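Local coordinates for protein diaminobutyrate-pyruvate transaminase and L-2,4-diaminobutyrate decarboxylase (Vibrio parahaemolyticus, PDB 2QMA) that probably works as a pyridoxal-phosphate-dependent decarboxylase of L-2,4-diaminobutyrate through this C-terminal domain of a longer protein that also carries an aminotransferase part, at residues Y153-G167 / V313-F327. Sequence-based numbering, arbitrary orientation.
Sequences YDLSEKADGIFTSGG and VERAHSISVDFHKLF
D322 pushes its carboxylate against the glycine pair that starts helix 167-187: OD1 lies 3.2 Å from G166 CA and 2.8 Å from G167 N, the latter at too poor an angle for a hydrogen bond. The other oxygen, OD2, takes a salt bridge from K325 NZ at 2.9 Å, met nearly along its C-O axis. G166 is the N-cap, at a positive phi (145°) suited to glycine, and its CA lies against NE2 of H324, whose ring edge faces S165 O. T164 OG1 accepts from G166 N in an ST turn. Strands 160-164 and 318-322 belong to the mixed seven-stranded sheet of the PLP-dependent transferase fold but are not neighbours in it; strand 334-338 runs between them, so side chains and loops make the contact. K325 is the predicted Schiff-base lysine, without cofactor here, which puts this end of the contact at the probable PLP site. Further along, the rings of F163 and F323 are nearly parallel but slid apart, centroids 5.5 Å apart, touching through their CE2 atoms. F323 also holds V321 CG1 over one face and lays its CD1 over the centre of the F327 ring. V313 CG2 and V321 CG2 approach the Y153 ring obliquely from the same side, at CD1 and, 3.9 Å away, at CE2; with CG beside the backbone N (chi1 -73°), Y153 points its hydroxyl toward the edge of F327. L155 CD2 and I319 CD1 meet tip to tip at 3.7 Å. Beyond them a water donates to both D154 O and E314 O, linking the turn after helix 136-152 to the 3-10 segment 313-315.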
# COMPACT_ATOMS: atom_id res chain seq x y z
N TYR A 153 1.37 2.52 23.59
CA TYR A 153 0.25 1.61 23.89
C TYR A 153 0.55 0.73 25.11
O TYR A 153 -0.25 -0.17 25.44
CB TYR A 153 -0.14 0.77 22.64
CG TYR A 153 -0.87 1.60 21.60
CD1 TYR A 153 -2.22 1.88 21.72
CD2 TYR A 153 -0.19 2.15 20.51
CE1 TYR A 153 -2.87 2.69 20.80
CE2 TYR A 153 -0.84 2.96 19.58
CZ TYR A 153 -2.16 3.23 19.73
OH TYR A 153 -2.82 4.04 18.80
N ASP A 154 1.70 0.96 25.76
CA ASP A 154 2.06 0.27 27.03
C ASP A 154 2.19 -1.26 26.87
O ASP A 154 1.84 -2.02 27.77
CB ASP A 154 1.05 0.64 28.13
CG ASP A 154 1.10 2.10 28.50
OD1 ASP A 154 2.22 2.60 28.74
OD2 ASP A 154 0.04 2.78 28.51
N LEU A 155 2.69 -1.71 25.71
CA LEU A 155 2.81 -3.12 25.43
C LEU A 155 4.03 -3.73 26.15
O LEU A 155 4.89 -2.98 26.63
CB LEU A 155 2.92 -3.36 23.91
CG LEU A 155 1.81 -2.75 23.02
CD1 LEU A 155 2.09 -3.02 21.54
CD2 LEU A 155 0.42 -3.27 23.38
N SER A 156 4.06 -5.06 26.25
CA SER A 156 5.14 -5.82 26.96
C SER A 156 6.53 -5.66 26.36
O SER A 156 6.72 -5.11 25.25
CB SER A 156 4.81 -7.34 27.05
OG SER A 156 4.98 -8.10 25.82
N GLU A 157 7.52 -6.19 27.09
CA GLU A 157 8.91 -6.18 26.63
C GLU A 157 9.07 -6.89 25.29
O GLU A 157 9.95 -6.55 24.50
CB GLU A 157 9.83 -6.79 27.69
CG GLU A 157 9.95 -5.89 28.93
CD GLU A 157 11.16 -6.21 29.78
OE1 GLU A 157 11.88 -7.19 29.47
OE2 GLU A 157 11.39 -5.47 30.76
N LYS A 158 8.19 -7.84 25.00
CA LYS A 158 8.28 -8.63 23.77
C LYS A 158 7.59 -8.04 22.54
O LYS A 158 7.58 -8.69 21.47
CB LYS A 158 7.77 -10.05 24.05
CG LYS A 158 8.44 -10.65 25.26
CD LYS A 158 8.49 -12.15 25.13
CE LYS A 158 7.67 -12.83 26.23
NZ LYS A 158 8.05 -14.27 26.28
N ALA A 159 7.05 -6.83 22.66
CA ALA A 159 6.17 -6.31 21.62
C ALA A 159 6.98 -5.89 20.38
O ALA A 159 8.20 -5.64 20.47
CB ALA A 159 5.36 -5.20 22.14
N ASP A 160 6.31 -5.84 19.23
CA ASP A 160 6.92 -5.34 17.99
C ASP A 160 5.77 -4.98 17.05
O ASP A 160 4.61 -5.10 17.43
CB ASP A 160 7.88 -6.39 17.38
CG ASP A 160 8.87 -5.79 16.38
OD1 ASP A 160 8.90 -4.54 16.16
OD2 ASP A 160 9.66 -6.63 15.84
N GLY A 161 6.09 -4.52 15.84
CA GLY A 161 5.08 -4.12 14.91
C GLY A 161 5.69 -3.99 13.53
O GLY A 161 6.91 -4.15 13.37
N ILE A 162 4.85 -3.71 12.55
CA ILE A 162 5.32 -3.35 11.22
C ILE A 162 4.30 -2.46 10.58
O ILE A 162 3.08 -2.62 10.80
CB ILE A 162 5.37 -4.50 10.20
CG1 ILE A 162 4.80 -5.79 10.74
CG2 ILE A 162 6.69 -4.43 9.26
CD1 ILE A 162 3.31 -5.67 10.61
N PHE A 163 4.77 -1.62 9.67
CA PHE A 163 3.87 -0.73 8.98
C PHE A 163 3.18 -1.48 7.87
O PHE A 163 3.78 -2.34 7.24
CB PHE A 163 4.62 0.49 8.44
CG PHE A 163 4.66 1.64 9.39
CD1 PHE A 163 5.40 1.56 10.58
CD2 PHE A 163 3.92 2.81 9.11
CE1 PHE A 163 5.44 2.67 11.46
CE2 PHE A 163 3.97 3.93 9.97
CZ PHE A 163 4.71 3.85 11.15
N THR A 164 1.92 -1.16 7.66
CA THR A 164 1.07 -1.81 6.67
C THR A 164 0.43 -0.71 5.78
O THR A 164 0.58 0.49 6.03
CB THR A 164 -0.08 -2.59 7.34
OG1 THR A 164 -0.95 -1.65 7.98
CG2 THR A 164 0.45 -3.61 8.36
N SER A 165 -0.32 -1.12 4.76
CA SER A 165 -1.07 -0.16 3.94
C SER A 165 -2.29 0.50 4.64
O SER A 165 -2.86 1.46 4.11
CB SER A 165 -1.55 -0.84 2.69
OG SER A 165 -2.49 -1.81 3.06
N GLY A 166 -2.68 0.01 5.80
CA GLY A 166 -3.72 0.68 6.56
C GLY A 166 -4.59 -0.33 7.28
O GLY A 166 -4.22 -1.50 7.35
N GLY A 167 -5.73 0.14 7.78
CA GLY A 167 -6.57 -0.62 8.70
C GLY A 167 -7.03 -1.94 8.14
O GLY A 167 -7.19 -2.90 8.90
N VAL A 313 -6.49 -2.05 25.96
CA VAL A 313 -5.70 -2.06 24.71
C VAL A 313 -4.29 -2.57 24.99
O VAL A 313 -3.73 -3.30 24.17
CB VAL A 313 -5.69 -0.69 23.93
CG1 VAL A 313 -4.81 0.32 24.63
CG2 VAL A 313 -5.20 -0.88 22.47
N GLU A 314 -3.73 -2.24 26.16
CA GLU A 314 -2.35 -2.71 26.42
C GLU A 314 -2.16 -4.25 26.53
O GLU A 314 -1.03 -4.74 26.54
CB GLU A 314 -1.75 -2.04 27.68
CG GLU A 314 -2.32 -2.52 29.04
CD GLU A 314 -3.82 -2.21 29.31
OE1 GLU A 314 -4.46 -1.32 28.62
OE2 GLU A 314 -4.33 -2.84 30.29
N ARG A 315 -3.26 -4.98 26.67
CA ARG A 315 -3.27 -6.44 26.82
C ARG A 315 -3.58 -7.20 25.51
O ARG A 315 -3.51 -8.44 25.50
CB ARG A 315 -4.33 -6.82 27.86
CG ARG A 315 -4.21 -6.04 29.22
CD ARG A 315 -5.45 -6.22 30.09
NE ARG A 315 -5.70 -7.63 30.32
CZ ARG A 315 -6.86 -8.13 30.74
NH1 ARG A 315 -6.93 -9.44 30.92
NH2 ARG A 315 -7.93 -7.35 30.94
N ALA A 316 -3.85 -6.46 24.42
CA ALA A 316 -4.22 -7.05 23.11
C ALA A 316 -3.14 -7.98 22.61
O ALA A 316 -1.94 -7.72 22.78
CB ALA A 316 -4.46 -5.96 22.08
N HIS A 317 -3.55 -9.04 21.93
CA HIS A 317 -2.56 -9.81 21.17
C HIS A 317 -2.08 -9.02 19.97
O HIS A 317 -0.90 -9.12 19.60
CB HIS A 317 -3.11 -11.14 20.67
CG HIS A 317 -3.35 -12.16 21.75
ND1 HIS A 317 -4.35 -12.01 22.69
CD2 HIS A 317 -2.73 -13.33 22.02
CE1 HIS A 317 -4.34 -13.06 23.50
NE2 HIS A 317 -3.37 -13.88 23.11
N SER A 318 -3.02 -8.29 19.32
CA SER A 318 -2.64 -7.46 18.18
C SER A 318 -3.49 -6.19 18.17
O SER A 318 -4.63 -6.21 18.67
CB SER A 318 -2.81 -8.23 16.86
OG SER A 318 -4.13 -8.74 16.69
N ILE A 319 -2.93 -5.12 17.60
CA ILE A 319 -3.60 -3.83 17.51
C ILE A 319 -3.34 -3.22 16.15
O ILE A 319 -2.18 -3.09 15.73
CB ILE A 319 -3.07 -2.84 18.53
CG1 ILE A 319 -3.21 -3.38 19.99
CG2 ILE A 319 -3.73 -1.45 18.36
CD1 ILE A 319 -2.32 -2.63 20.95
N SER A 320 -4.42 -2.86 15.46
CA SER A 320 -4.23 -2.04 14.27
C SER A 320 -4.45 -0.54 14.54
O SER A 320 -5.33 -0.12 15.30
CB SER A 320 -4.94 -2.57 13.06
OG SER A 320 -6.31 -2.65 13.21
N VAL A 321 -3.55 0.24 13.98
CA VAL A 321 -3.45 1.69 14.18
C VAL A 321 -3.44 2.30 12.76
O VAL A 321 -2.63 1.89 11.93
CB VAL A 321 -2.12 2.10 14.92
CG1 VAL A 321 -2.12 3.61 15.18
CG2 VAL A 321 -1.90 1.31 16.21
N ASP A 322 -4.38 3.19 12.47
CA ASP A 322 -4.40 3.89 11.18
C ASP A 322 -4.01 5.33 11.34
O ASP A 322 -4.82 6.11 11.83
CB ASP A 322 -5.79 3.85 10.56
CG ASP A 322 -5.83 3.01 9.33
OD1 ASP A 322 -4.78 2.40 9.03
OD2 ASP A 322 -6.91 2.93 8.69
N PHE A 323 -2.78 5.68 10.95
CA PHE A 323 -2.31 7.05 11.05
C PHE A 323 -2.97 7.98 10.04
O PHE A 323 -3.03 9.19 10.26
CB PHE A 323 -0.80 7.10 10.89
CG PHE A 323 -0.06 6.24 11.87
CD1 PHE A 323 0.06 6.64 13.19
CD2 PHE A 323 0.49 5.03 11.46
CE1 PHE A 323 0.72 5.84 14.10
CE2 PHE A 323 1.15 4.21 12.34
CZ PHE A 323 1.28 4.61 13.68
N HIS A 324 -3.47 7.42 8.94
CA HIS A 324 -4.09 8.23 7.93
C HIS A 324 -5.54 8.49 8.25
O HIS A 324 -6.28 8.95 7.40
CB HIS A 324 -3.89 7.69 6.50
CG HIS A 324 -4.35 6.28 6.30
ND1 HIS A 324 -5.67 5.90 6.40
CD2 HIS A 324 -3.67 5.17 5.92
CE1 HIS A 324 -5.79 4.62 6.11
NE2 HIS A 324 -4.59 4.15 5.83
N LYS A 325 -5.95 8.17 9.47
CA LYS A 325 -7.22 8.65 9.97
C LYS A 325 -6.95 9.83 10.95
O LYS A 325 -6.58 10.94 10.52
CB LYS A 325 -8.08 7.50 10.56
CG LYS A 325 -8.65 6.56 9.49
CD LYS A 325 -9.31 5.33 10.09
CE LYS A 325 -10.21 4.59 9.12
NZ LYS A 325 -9.58 3.78 8.04
N LEU A 326 -7.10 9.60 12.25
CA LEU A 326 -7.09 10.70 13.19
C LEU A 326 -5.68 11.21 13.51
O LEU A 326 -5.53 12.26 14.14
CB LEU A 326 -7.80 10.23 14.46
CG LEU A 326 -8.52 11.15 15.43
CD1 LEU A 326 -9.37 12.25 14.80
CD2 LEU A 326 -9.30 10.25 16.46
N PHE A 327 -4.64 10.51 13.06
CA PHE A 327 -3.27 11.06 13.17
C PHE A 327 -2.89 12.02 12.01
O PHE A 327 -1.77 12.56 11.97
CB PHE A 327 -2.23 9.96 13.19
CG PHE A 327 -2.19 9.12 14.47
CD1 PHE A 327 -1.21 9.35 15.45
CD2 PHE A 327 -3.05 8.02 14.63
CE1 PHE A 327 -1.12 8.52 16.60
CE2 PHE A 327 -2.99 7.22 15.75
CZ PHE A 327 -2.01 7.45 16.74
O HOH W 1 1.13 -4.72 28.41
O HOH W 2 -8.08 -1.42 11.34